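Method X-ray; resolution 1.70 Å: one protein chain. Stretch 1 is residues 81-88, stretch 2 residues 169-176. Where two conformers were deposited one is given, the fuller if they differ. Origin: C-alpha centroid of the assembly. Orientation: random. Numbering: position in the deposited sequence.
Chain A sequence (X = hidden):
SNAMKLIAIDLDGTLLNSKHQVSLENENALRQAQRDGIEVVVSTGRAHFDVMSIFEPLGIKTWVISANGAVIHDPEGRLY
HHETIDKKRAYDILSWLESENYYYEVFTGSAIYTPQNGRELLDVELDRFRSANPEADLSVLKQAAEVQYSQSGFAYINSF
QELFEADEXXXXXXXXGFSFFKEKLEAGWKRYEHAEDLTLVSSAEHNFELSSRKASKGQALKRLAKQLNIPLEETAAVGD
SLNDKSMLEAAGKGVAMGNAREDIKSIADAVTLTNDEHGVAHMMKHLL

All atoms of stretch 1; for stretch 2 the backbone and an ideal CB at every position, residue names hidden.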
# COMPACT_ATOMS: atom_id res chain seq x y z
N HIS A 81 -11.92 10.71 -2.66
CA HIS A 81 -11.78 10.22 -4.02
C HIS A 81 -11.77 8.71 -4.18
O HIS A 81 -11.27 7.98 -3.33
CB HIS A 81 -10.48 10.76 -4.62
CG HIS A 81 -10.32 10.50 -6.09
ND1 HIS A 81 -10.90 11.30 -7.06
CD2 HIS A 81 -9.66 9.53 -6.76
CE1 HIS A 81 -10.61 10.83 -8.25
NE2 HIS A 81 -9.85 9.75 -8.11
N HIS A 82 -12.35 8.22 -5.28
CA HIS A 82 -12.29 6.80 -5.58
C HIS A 82 -12.12 6.68 -7.10
O HIS A 82 -12.89 7.24 -7.88
CB HIS A 82 -13.48 5.99 -5.00
CG HIS A 82 -14.82 6.28 -5.60
ND1 HIS A 82 -15.99 6.07 -4.91
CD2 HIS A 82 -15.19 6.69 -6.84
CE1 HIS A 82 -17.02 6.33 -5.69
NE2 HIS A 82 -16.56 6.71 -6.86
N GLU A 83 -11.04 6.01 -7.49
CA GLU A 83 -10.65 5.84 -8.88
C GLU A 83 -10.78 4.36 -9.17
O GLU A 83 -9.96 3.56 -8.70
CB GLU A 83 -9.20 6.30 -9.08
CG GLU A 83 -8.76 6.37 -10.54
CD GLU A 83 -9.42 7.51 -11.30
OE1 GLU A 83 -9.54 8.62 -10.74
OE2 GLU A 83 -9.80 7.30 -12.47
N THR A 84 -11.80 4.00 -9.93
CA THR A 84 -12.06 2.60 -10.23
C THR A 84 -11.48 2.04 -11.51
O THR A 84 -11.16 2.78 -12.45
CB THR A 84 -13.58 2.34 -10.26
OG1 THR A 84 -14.17 3.12 -11.31
CG2 THR A 84 -14.22 2.71 -8.94
N ILE A 85 -11.35 0.72 -11.53
CA ILE A 85 -10.86 -0.01 -12.69
C ILE A 85 -12.12 -0.31 -13.50
O ILE A 85 -13.11 -0.78 -12.94
CB ILE A 85 -10.22 -1.36 -12.28
CG1 ILE A 85 -8.99 -1.13 -11.40
CG2 ILE A 85 -9.84 -2.16 -13.53
CD1 ILE A 85 -8.47 -2.40 -10.74
N ASP A 86 -12.08 -0.04 -14.80
CA ASP A 86 -13.23 -0.31 -15.66
C ASP A 86 -13.66 -1.76 -15.42
O ASP A 86 -12.83 -2.66 -15.42
CB ASP A 86 -12.85 -0.12 -17.13
CG ASP A 86 -13.97 -0.49 -18.08
OD1 ASP A 86 -14.26 -1.69 -18.23
OD2 ASP A 86 -14.55 0.43 -18.69
N LYS A 87 -14.96 -1.97 -15.21
CA LYS A 87 -15.47 -3.31 -14.93
C LYS A 87 -15.12 -4.39 -15.95
O LYS A 87 -14.87 -5.53 -15.58
CB LYS A 87 -16.99 -3.26 -14.72
CG LYS A 87 -17.37 -2.72 -13.35
CD LYS A 87 -18.84 -2.95 -13.05
CE LYS A 87 -19.17 -2.55 -11.62
NZ LYS A 87 -18.84 -1.12 -11.35
N LYS A 88 -15.11 -4.05 -17.23
CA LYS A 88 -14.77 -5.04 -18.24
C LYS A 88 -13.30 -5.41 -18.15
O LYS A 88 -12.92 -6.56 -18.35
CB LYS A 88 -15.11 -4.53 -19.64
CG LYS A 88 -16.60 -4.57 -19.92
CD LYS A 88 -16.93 -4.16 -21.35
CE LYS A 88 -18.39 -4.44 -21.66
NZ LYS A 88 -19.29 -3.82 -20.65
N UNK A 169 -24.05 -2.76 -6.20
CA UNK A 169 -22.91 -1.89 -6.51
C UNK A 169 -21.59 -2.43 -5.95
O UNK A 169 -21.49 -2.73 -4.76
CB UNK A 169 -23.16 -0.49 -5.96
N UNK A 170 -20.59 -2.55 -6.81
CA UNK A 170 -19.27 -3.03 -6.39
C UNK A 170 -18.19 -2.39 -7.25
O UNK A 170 -18.11 -2.63 -8.46
CB UNK A 170 -19.19 -4.56 -6.48
N UNK A 171 -17.35 -1.57 -6.62
CA UNK A 171 -16.27 -0.90 -7.33
C UNK A 171 -14.96 -1.64 -7.12
O UNK A 171 -14.69 -2.14 -6.03
CB UNK A 171 -16.14 0.55 -6.87
N UNK A 172 -14.16 -1.71 -8.17
CA UNK A 172 -12.87 -2.39 -8.13
C UNK A 172 -11.78 -1.32 -8.05
O UNK A 172 -11.64 -0.50 -8.96
CB UNK A 172 -12.68 -3.29 -9.35
N UNK A 173 -11.02 -1.33 -6.96
CA UNK A 173 -9.97 -0.33 -6.77
C UNK A 173 -8.55 -0.82 -7.04
O UNK A 173 -7.76 -0.13 -7.67
CB UNK A 173 -10.04 0.20 -5.34
N UNK A 174 -8.23 -2.01 -6.53
CA UNK A 174 -6.88 -2.54 -6.69
C UNK A 174 -6.99 -4.06 -6.69
O UNK A 174 -7.81 -4.63 -5.96
CB UNK A 174 -5.94 -2.05 -5.59
N UNK A 175 -6.19 -4.70 -7.53
CA UNK A 175 -6.18 -6.15 -7.62
C UNK A 175 -4.76 -6.64 -7.39
O UNK A 175 -3.83 -6.26 -8.11
CB UNK A 175 -6.71 -6.63 -8.97
N UNK A 176 -4.59 -7.47 -6.36
CA UNK A 176 -3.28 -8.02 -6.04
C UNK A 176 -3.20 -9.45 -6.59
O UNK A 176 -4.12 -10.24 -6.40
CB UNK A 176 -3.03 -7.99 -4.53

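Position 169 has phi/psi of -60/127 and nothing of stretch 1 within 5.5 Å of its ideal CB. Many residues would fit; the phi also permits proline, and Pro169 is deposited.

At 170 the CB points sideways, again with no close neighbour in stretch 1, so the visible interest lies in the carbonyl: Lys87 NZ lies 3.3 Å from the O of 170, a weak hydrogen bond. The backbone, at -149/114, is extended, and the side chain is little constrained. The residue is Ile170, chi1 t, whose CG2 comes 4.5 Å from Lys87 CE.

Position 171 is better defined. Its ideal CB is 3.6 Å from Thr84 CG2 and 5.5 Å from Lys87 NZ, so a methyl group and an ammonium both lie within reach. A small polar residue would suit, and an acidic one would add charge complementarity; a short aliphatic remains possible. Asp171 is found, with chi1 m. Its OD1 stays 4.2 Å from Lys87 NZ, beyond a salt bridge, but water 3 closes the gap, donating to Asp171 OD1 and accepting from Lys87 NZ, each at 2.7 Å.

The backbone of 172 anchors the contact: Ile85 N donates to its O at 2.9 Å with an N-H...O angle of 163°, and Thr84 CA adds a CA-H...O contact to the same O at 3.4 Å. Water 2 links its N (3.0 Å) to Ile85 O (2.8 Å). The ideal CB lies 4.3 Å from Ile85 CB, and Lys87 CG, 6.2 Å from the ideal CB, is within reach of a longer side chain, favouring a large aliphatic or an aromatic one. Phe172 meets both: its CB is 4.2 Å from Ile85 CB, and Lys87 CG approaches the ring edge, 4.1 Å from CE2.

At 173 the CA-to-CB bond points away, with Glu83 O 4.8 Å from the ideal CB. A short side chain would gain little; a long one could bring its end nearer to His82 and Thr84, so Tyr, Phe, Met or Leu are plausible. Tyr173, chi1 m, does so: CE1 is 3.7 Å from both His82 CB and Thr84 CG2, while Glu83 O sits at the ring edge, 4.0 Å from CD1. Water 1 donates to Glu83 O and Tyr173 O, each at 2.7 Å, joining the backbones.

Position 174 points away, leaving its identity open; Asn174 has its ND2 hydrogen-bonded elsewhere in the structure.

At 175 Ile85 CD1, 4.9 Å from the ideal CB, invites a branched or long aliphatic. Ile175 brings its CD1 to 4.1 Å from Ile85 CD1.

Position 176 is out of reach, so stretch 1 sets no preference; it is Leu176.

Stretch 2 169-176: PIDFYNIL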
# COMPACT_ATOMS: atom_id res chain seq x y z
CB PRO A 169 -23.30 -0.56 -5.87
CG PRO A 169 -24.79 -0.58 -5.93
CD PRO A 169 -25.11 -2.00 -5.52
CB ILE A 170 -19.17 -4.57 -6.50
CG1 ILE A 170 -17.75 -5.02 -6.12
CG2 ILE A 170 -19.52 -5.02 -7.90
CD1 ILE A 170 -17.54 -6.52 -6.17
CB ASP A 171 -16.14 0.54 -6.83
CG ASP A 171 -17.37 1.38 -7.13
OD1 ASP A 171 -17.75 1.49 -8.31
OD2 ASP A 171 -17.96 1.92 -6.17
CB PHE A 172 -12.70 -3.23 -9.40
CG PHE A 172 -13.73 -4.32 -9.54
CD1 PHE A 172 -13.64 -5.47 -8.77
CD2 PHE A 172 -14.80 -4.18 -10.41
CE1 PHE A 172 -14.61 -6.48 -8.86
CE2 PHE A 172 -15.78 -5.17 -10.52
CZ PHE A 172 -15.68 -6.32 -9.74
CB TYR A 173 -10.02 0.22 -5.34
CG TYR A 173 -11.34 0.84 -4.95
CD1 TYR A 173 -11.97 1.77 -5.78
CD2 TYR A 173 -11.95 0.51 -3.74
CE1 TYR A 173 -13.18 2.35 -5.41
CE2 TYR A 173 -13.15 1.08 -3.36
CZ TYR A 173 -13.77 2.00 -4.20
OH TYR A 173 -14.96 2.58 -3.82
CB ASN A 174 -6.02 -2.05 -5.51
CG ASN A 174 -4.53 -2.30 -5.70
OD1 ASN A 174 -4.01 -2.28 -6.81
ND2 ASN A 174 -3.82 -2.50 -4.58
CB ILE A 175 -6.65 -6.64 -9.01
CG1 ILE A 175 -8.09 -6.19 -9.25
CG2 ILE A 175 -6.56 -8.17 -9.08
CD1 ILE A 175 -8.60 -6.47 -10.66
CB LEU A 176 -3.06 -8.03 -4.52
CG LEU A 176 -1.74 -8.62 -3.99
CD1 LEU A 176 -1.41 -8.00 -2.64
CD2 LEU A 176 -1.84 -10.14 -3.88
O HOH W 1 -8.11 1.76 -9.53
O HOH W 2 -14.98 -0.78 -10.85
O HOH W 3 -16.99 0.83 -10.82
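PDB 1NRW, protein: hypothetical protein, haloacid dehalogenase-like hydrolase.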